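Local coordinates for protein signal recognition particle receptor FtsY (Sulfolobus acidocaldarius, PDB 5L3S) that serves as the signal recognition particle receptor, an SRP-type P-loop GTPase-family protein with a helical bundle domain, at residues V122-A136 with L148-R161. Sequence-based numbering, arbitrary orientation.
Sequences VNMLKKNNLSTIIAA and LAYHASKLEVQLIR. With G (guanosine-5'-monophosphate), chain K; SO4 (sulfate ion), chain X.
Strands 132-136 and 158-160 pair in parallel through three nearly straight backbone hydrogen bonds. Ile134 N donates to Gln158 O, Ile160 N to Ile134 O (2.8 Å) and Ala136 N to Ile160 O. At the start of the pairing, a water accepts from Gln158 N and donates to Thr132 O.

Apolar packing fills the side facing helices 122-127 and 148-155. Ile134 sends CG2 against CD1 of Leu159 (3.6 Å) and CD2 of Leu148. Its CD1 touches CG2 of Val157, the two side chains crossing at about a right angle. Leu148 CD1 also covers Ala136. Val122 has CG1 anti to its backbone N (chi1 172°), which brings that methyl tip to tip with Val157 CG1 (3.8 Å) and onto Leu155 CD1. On the other sheet face, Ile133 CD1 rests on Ile160 CG1, beside helix 168-181.

The direct side-chain hydrogen bond across the contact runs from Lys126 NZ, on a bent chain, to Leu155 O (2.8 Å), above the carbonyl plane. Leu155 precedes Glu156, the positive-phi C-prime residue of the Schellman motif ending this helix. One water joins NZ to Glu156 OE1.

The contact joins both parallel strands of the sheet-edge beta-alpha-beta unit and packs helix 114-127 against the end of its connecting helix. The ammonium probably offsets partial negative charge at that C-terminus.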
loop_
_atom_site.group_PDB
_atom_site.type_symbol
_atom_site.label_atom_id
_atom_site.label_comp_id
_atom_site.label_asym_id
_atom_site.label_seq_id
_atom_site.Cartn_x
_atom_site.Cartn_y
_atom_site.Cartn_z
ATOM N N VAL B 122 -1.216 -1.082 21.813
ATOM C CA VAL B 122 -1.763 -0.760 23.135
ATOM C C VAL B 122 -2.674 -1.869 23.658
ATOM O O VAL B 122 -2.561 -2.289 24.812
ATOM C CB VAL B 122 -2.584 0.555 23.112
ATOM C CG1 VAL B 122 -3.307 0.752 24.460
ATOM C CG2 VAL B 122 -1.678 1.725 22.812
ATOM N N ASN B 123 -3.596 -2.329 22.811
ATOM C CA ASN B 123 -4.492 -3.411 23.214
ATOM C C ASN B 123 -3.737 -4.675 23.628
ATOM O O ASN B 123 -4.078 -5.313 24.623
ATOM C CB ASN B 123 -5.491 -3.751 22.116
ATOM C CG ASN B 123 -6.505 -4.767 22.562
ATOM O OD1 ASN B 123 -7.357 -4.476 23.392
ATOM N ND2 ASN B 123 -6.418 -5.975 22.017
ATOM N N MET B 124 -2.694 -5.016 22.885
ATOM C CA MET B 124 -1.931 -6.219 23.191
ATOM C C MET B 124 -1.196 -6.013 24.517
ATOM O O MET B 124 -1.181 -6.900 25.362
ATOM C CB MET B 124 -0.951 -6.552 22.062
ATOM C CG MET B 124 -0.045 -7.754 22.365
ATOM S SD MET B 124 1.139 -7.984 21.032
ATOM C CE MET B 124 1.885 -6.360 20.928
ATOM N N LEU B 125 -0.624 -4.824 24.710
ATOM C CA LEU B 125 0.109 -4.516 25.948
ATOM C C LEU B 125 -0.799 -4.545 27.183
ATOM O O LEU B 125 -0.411 -5.064 28.248
ATOM C CB LEU B 125 0.843 -3.168 25.829
ATOM C CG LEU B 125 1.979 -3.107 24.792
ATOM C CD1 LEU B 125 2.477 -1.673 24.549
ATOM C CD2 LEU B 125 3.142 -4.000 25.196
ATOM N N LYS B 126 -2.005 -3.998 27.043
ATOM C CA LYS B 126 -2.989 -4.046 28.119
ATOM C C LYS B 126 -3.315 -5.473 28.532
ATOM O O LYS B 126 -3.419 -5.765 29.727
ATOM C CB LYS B 126 -4.285 -3.327 27.744
ATOM C CG LYS B 126 -4.203 -1.824 27.727
ATOM C CD LYS B 126 -5.538 -1.216 28.131
ATOM C CE LYS B 126 -6.645 -1.567 27.146
ATOM N NZ LYS B 126 -7.990 -1.221 27.694
ATOM N N LYS B 127 -3.471 -6.360 27.550
ATOM C CA LYS B 127 -3.749 -7.776 27.823
ATOM C C LYS B 127 -2.566 -8.457 28.515
ATOM O O LYS B 127 -2.725 -9.485 29.181
ATOM C CB LYS B 127 -4.060 -8.528 26.523
ATOM C CG LYS B 127 -5.161 -7.916 25.675
ATOM C CD LYS B 127 -6.549 -8.302 26.154
ATOM C CE LYS B 127 -7.619 -7.529 25.397
ATOM N NZ LYS B 127 -8.994 -7.952 25.788
ATOM N N ASN B 128 -1.372 -7.900 28.332
ATOM C CA ASN B 128 -0.177 -8.440 28.974
ATOM C C ASN B 128 0.155 -7.701 30.268
ATOM O O ASN B 128 1.252 -7.838 30.808
ATOM C CB ASN B 128 1.014 -8.401 28.015
ATOM C CG ASN B 128 0.981 -9.531 27.007
ATOM O OD1 ASN B 128 1.492 -10.628 27.268
ATOM N ND2 ASN B 128 0.362 -9.282 25.854
ATOM N N ASN B 129 -0.802 -6.909 30.745
ATOM C CA ASN B 129 -0.668 -6.146 31.990
ATOM C C ASN B 129 0.476 -5.130 32.020
ATOM O O ASN B 129 1.096 -4.912 33.060
ATOM C CB ASN B 129 -0.590 -7.092 33.192
ATOM C CG ASN B 129 -1.814 -7.977 33.304
ATOM O OD1 ASN B 129 -2.926 -7.490 33.519
ATOM N ND2 ASN B 129 -1.620 -9.284 33.155
ATOM N N LEU B 130 0.747 -4.502 30.881
ATOM C CA LEU B 130 1.745 -3.440 30.810
ATOM C C LEU B 130 1.072 -2.078 30.633
ATOM O O LEU B 130 0.254 -1.916 29.739
ATOM C CB LEU B 130 2.706 -3.707 29.646
ATOM C CG LEU B 130 3.565 -4.957 29.866
ATOM C CD1 LEU B 130 4.254 -5.398 28.585
ATOM C CD2 LEU B 130 4.581 -4.691 30.949
ATOM N N SER B 131 1.411 -1.102 31.477
ATOM C CA SER B 131 0.831 0.239 31.340
ATOM C C SER B 131 1.445 0.990 30.153
ATOM O O SER B 131 2.604 0.764 29.781
ATOM C CB SER B 131 0.946 1.042 32.646
ATOM O OG SER B 131 2.291 1.193 33.066
ATOM N N THR B 132 0.664 1.860 29.517
ATOM C CA THR B 132 1.106 2.507 28.290
ATOM C C THR B 132 0.575 3.923 28.170
ATOM O O THR B 132 -0.535 4.207 28.617
ATOM C CB THR B 132 0.597 1.740 27.044
ATOM O OG1 THR B 132 -0.835 1.774 27.019
ATOM C CG2 THR B 132 1.056 0.291 27.059
ATOM N N ILE B 133 1.356 4.801 27.555
ATOM C CA ILE B 133 0.827 6.088 27.112
ATOM C C ILE B 133 1.260 6.301 25.673
ATOM O O ILE B 133 2.257 5.731 25.214
ATOM C CB ILE B 133 1.282 7.287 27.974
ATOM C CG1 ILE B 133 2.768 7.571 27.776
ATOM C CG2 ILE B 133 0.951 7.070 29.445
ATOM C CD1 ILE B 133 3.239 8.787 28.541
ATOM N N ILE B 134 0.498 7.113 24.952
ATOM C CA ILE B 134 0.770 7.373 23.553
ATOM C C ILE B 134 1.205 8.816 23.400
ATOM O O ILE B 134 0.596 9.714 23.988
ATOM C CB ILE B 134 -0.505 7.180 22.710
ATOM C CG1 ILE B 134 -1.084 5.783 22.935
ATOM C CG2 ILE B 134 -0.229 7.490 21.235
ATOM C CD1 ILE B 134 -2.462 5.570 22.331
ATOM N N ALA B 135 2.275 9.022 22.637
ATOM C CA ALA B 135 2.696 10.352 22.220
ATOM C C ALA B 135 2.108 10.647 20.838
ATOM O O ALA B 135 2.405 9.942 19.861
ATOM C CB ALA B 135 4.206 10.421 22.162
ATOM N N ALA B 136 1.288 11.691 20.757
ATOM C CA ALA B 136 0.691 12.126 19.492
ATOM C C ALA B 136 1.675 12.980 18.704
ATOM O O ALA B 136 1.484 14.185 18.548
ATOM C CB ALA B 136 -0.599 12.890 19.753
ATOM N N LEU B 148 -6.133 9.773 17.116
ATOM C CA LEU B 148 -5.521 9.053 18.262
ATOM C C LEU B 148 -6.311 9.232 19.539
ATOM O O LEU B 148 -6.369 8.320 20.361
ATOM C CB LEU B 148 -4.091 9.525 18.540
ATOM C CG LEU B 148 -2.904 8.903 17.807
ATOM C CD1 LEU B 148 -1.652 9.686 18.177
ATOM C CD2 LEU B 148 -2.744 7.422 18.172
ATOM N N ALA B 149 -6.899 10.419 19.726
ATOM C CA ALA B 149 -7.674 10.696 20.928
ATOM C C ALA B 149 -8.888 9.769 21.046
ATOM O O ALA B 149 -9.243 9.337 22.147
ATOM C CB ALA B 149 -8.098 12.182 20.987
ATOM N N TYR B 150 -9.513 9.457 19.912
ATOM C CA TYR B 150 -10.588 8.469 19.888
ATOM C C TYR B 150 -10.080 7.088 20.376
ATOM O O TYR B 150 -10.705 6.469 21.223
ATOM C CB TYR B 150 -11.188 8.319 18.475
ATOM C CG TYR B 150 -12.191 7.179 18.400
ATOM C CD1 TYR B 150 -13.530 7.387 18.701
ATOM C CD2 TYR B 150 -11.788 5.892 18.061
ATOM C CE1 TYR B 150 -14.442 6.340 18.660
ATOM C CE2 TYR B 150 -12.690 4.847 18.028
ATOM C CZ TYR B 150 -14.014 5.079 18.322
ATOM O OH TYR B 150 -14.914 4.034 18.277
ATOM N N HIS B 151 -8.980 6.599 19.807
ATOM C CA HIS B 151 -8.425 5.302 20.217
ATOM C C HIS B 151 -7.987 5.286 21.695
ATOM O O HIS B 151 -8.277 4.339 22.422
ATOM C CB HIS B 151 -7.232 4.926 19.343
ATOM C CG HIS B 151 -7.587 4.613 17.917
ATOM N ND1 HIS B 151 -8.496 3.636 17.572
ATOM C CD2 HIS B 151 -7.119 5.118 16.753
ATOM C CE1 HIS B 151 -8.579 3.558 16.254
ATOM N NE2 HIS B 151 -7.742 4.439 15.731
ATOM N N ALA B 152 -7.286 6.336 22.118
ATOM C CA ALA B 152 -6.836 6.452 23.509
ATOM C C ALA B 152 -8.001 6.395 24.487
ATOM O O ALA B 152 -7.928 5.746 25.535
ATOM C CB ALA B 152 -6.051 7.736 23.705
ATOM N N SER B 153 -9.077 7.088 24.146
ATOM C CA SER B 153 -10.275 7.080 24.971
ATOM C C SER B 153 -10.927 5.691 25.044
ATOM O O SER B 153 -11.335 5.235 26.119
ATOM C CB SER B 153 -11.268 8.127 24.457
ATOM O OG SER B 153 -12.492 8.052 25.165
ATOM N N LYS B 154 -11.032 5.017 23.905
ATOM C CA LYS B 154 -11.637 3.691 23.886
ATOM C C LYS B 154 -10.748 2.643 24.590
ATOM O O LYS B 154 -11.253 1.709 25.222
ATOM C CB LYS B 154 -11.936 3.272 22.439
ATOM C CG LYS B 154 -12.766 2.002 22.311
ATOM C CD LYS B 154 -13.356 1.871 20.907
ATOM C CE LYS B 154 -13.837 0.451 20.619
ATOM N NZ LYS B 154 -14.884 -0.003 21.581
ATOM N N LEU B 155 -9.429 2.796 24.476
ATOM C CA LEU B 155 -8.492 1.868 25.129
ATOM C C LEU B 155 -8.253 2.258 26.590
ATOM O O LEU B 155 -7.613 1.525 27.349
ATOM C CB LEU B 155 -7.166 1.854 24.374
ATOM C CG LEU B 155 -7.249 1.329 22.935
ATOM C CD1 LEU B 155 -6.124 1.908 22.137
ATOM C CD2 LEU B 155 -7.196 -0.190 22.926
ATOM N N GLU B 156 -8.774 3.420 26.969
ATOM C CA GLU B 156 -8.616 3.976 28.318
ATOM C C GLU B 156 -7.154 4.148 28.704
ATOM O O GLU B 156 -6.725 3.736 29.783
ATOM C CB GLU B 156 -9.364 3.139 29.365
ATOM C CG GLU B 156 -10.866 3.129 29.178
ATOM C CD GLU B 156 -11.583 2.352 30.258
ATOM O OE1 GLU B 156 -11.354 1.130 30.367
ATOM O OE2 GLU B 156 -12.375 2.961 31.005
ATOM N N VAL B 157 -6.378 4.733 27.806
ATOM C CA VAL B 157 -4.996 5.054 28.112
ATOM C C VAL B 157 -4.768 6.531 27.884
ATOM O O VAL B 157 -5.502 7.167 27.126
ATOM C CB VAL B 157 -4.003 4.240 27.251
ATOM C CG1 VAL B 157 -4.160 2.754 27.539
ATOM C CG2 VAL B 157 -4.202 4.530 25.777
ATOM N N GLN B 158 -3.751 7.075 28.540
ATOM C CA GLN B 158 -3.437 8.495 28.415
ATOM C C GLN B 158 -2.782 8.840 27.079
ATOM O O GLN B 158 -1.831 8.189 26.654
ATOM C CB GLN B 158 -2.512 8.930 29.544
ATOM C CG GLN B 158 -1.865 10.286 29.299
ATOM C CD GLN B 158 -2.640 11.428 29.929
ATOM O OE1 GLN B 158 -2.898 11.418 31.127
ATOM N NE2 GLN B 158 -3.013 12.421 29.118
ATOM N N LEU B 159 -3.290 9.883 26.429
ATOM C CA LEU B 159 -2.672 10.419 25.225
ATOM C C LEU B 159 -1.967 11.721 25.571
ATOM O O LEU B 159 -2.559 12.614 26.172
ATOM C CB LEU B 159 -3.731 10.713 24.154
ATOM C CG LEU B 159 -3.187 11.305 22.857
ATOM C CD1 LEU B 159 -2.277 10.296 22.147
ATOM C CD2 LEU B 159 -4.336 11.728 21.939
ATOM N N ILE B 160 -0.710 11.842 25.182
ATOM C CA ILE B 160 0.001 13.089 25.393
ATOM C C ILE B 160 0.005 13.879 24.074
ATOM O O ILE B 160 0.580 13.444 23.068
ATOM C CB ILE B 160 1.427 12.835 25.892
ATOM C CG1 ILE B 160 1.383 12.026 27.196
ATOM C CG2 ILE B 160 2.181 14.154 26.094
ATOM C CD1 ILE B 160 0.881 12.828 28.393
ATOM N N ARG B 161 -0.660 15.029 24.076
ATOM C CA ARG B 161 -0.767 15.841 22.859
ATOM C C ARG B 161 0.319 16.915 22.776
ATOM O O ARG B 161 0.568 17.479 21.708
ATOM C CB ARG B 161 -2.152 16.497 22.779
ATOM C CG ARG B 161 -3.304 15.510 22.891
ATOM C CD ARG B 161 -4.577 16.029 22.226
ATOM N NE ARG B 161 -5.784 15.597 22.931
ATOM C CZ ARG B 161 -7.000 15.554 22.386
ATOM N NH1 ARG B 161 -7.174 15.905 21.113
ATOM N NH2 ARG B 161 -8.042 15.152 23.112
HETATM O OP3 G K . -15.787 10.883 12.164
HETATM P P G K . -16.112 10.768 13.604
HETATM O OP1 G K . -14.894 10.302 14.323
HETATM O OP2 G K . -16.742 12.037 14.034
HETATM O "O5'" G K . -17.228 9.643 13.774
HETATM C "C5'" G K . -16.997 8.299 13.360
HETATM C "C4'" G K . -16.208 7.532 14.392
HETATM O "O4'" G K . -16.927 7.535 15.655
HETATM C "C3'" G K . -15.933 6.066 14.061
HETATM O "O3'" G K . -14.645 5.706 14.557
HETATM C "C2'" G K . -16.998 5.332 14.867
HETATM O "O2'" G K . -16.665 3.998 15.188
HETATM C "C1'" G K . -17.085 6.207 16.112
HETATM N N9 G K . -18.350 6.107 16.843
HETATM C C8 G K . -19.570 6.636 16.496
HETATM N N7 G K . -20.505 6.375 17.371
HETATM C C5 G K . -19.861 5.638 18.357
HETATM C C6 G K . -20.355 5.072 19.562
HETATM O O6 G K . -21.505 5.109 20.019
HETATM N N1 G K . -19.353 4.404 20.263
HETATM C C2 G K . -18.044 4.291 19.863
HETATM N N2 G K . -17.226 3.606 20.678
HETATM N N3 G K . -17.572 4.813 18.745
HETATM C C4 G K . -18.527 5.469 18.049
HETATM S S SO4 X . -1.162 16.831 27.074
HETATM O O1 SO4 X . 0.182 17.051 26.531
HETATM O O2 SO4 X . -1.037 16.258 28.419
HETATM O O3 SO4 X . -1.924 15.916 26.219
HETATM O O4 SO4 X . -1.882 18.107 27.155
HETATM O O HOH W 1 -11.045 -0.529 27.077
HETATM O O HOH W 2 -9.465 -1.285 29.898
HETATM O O HOH W 3 -2.357 5.464 30.339
#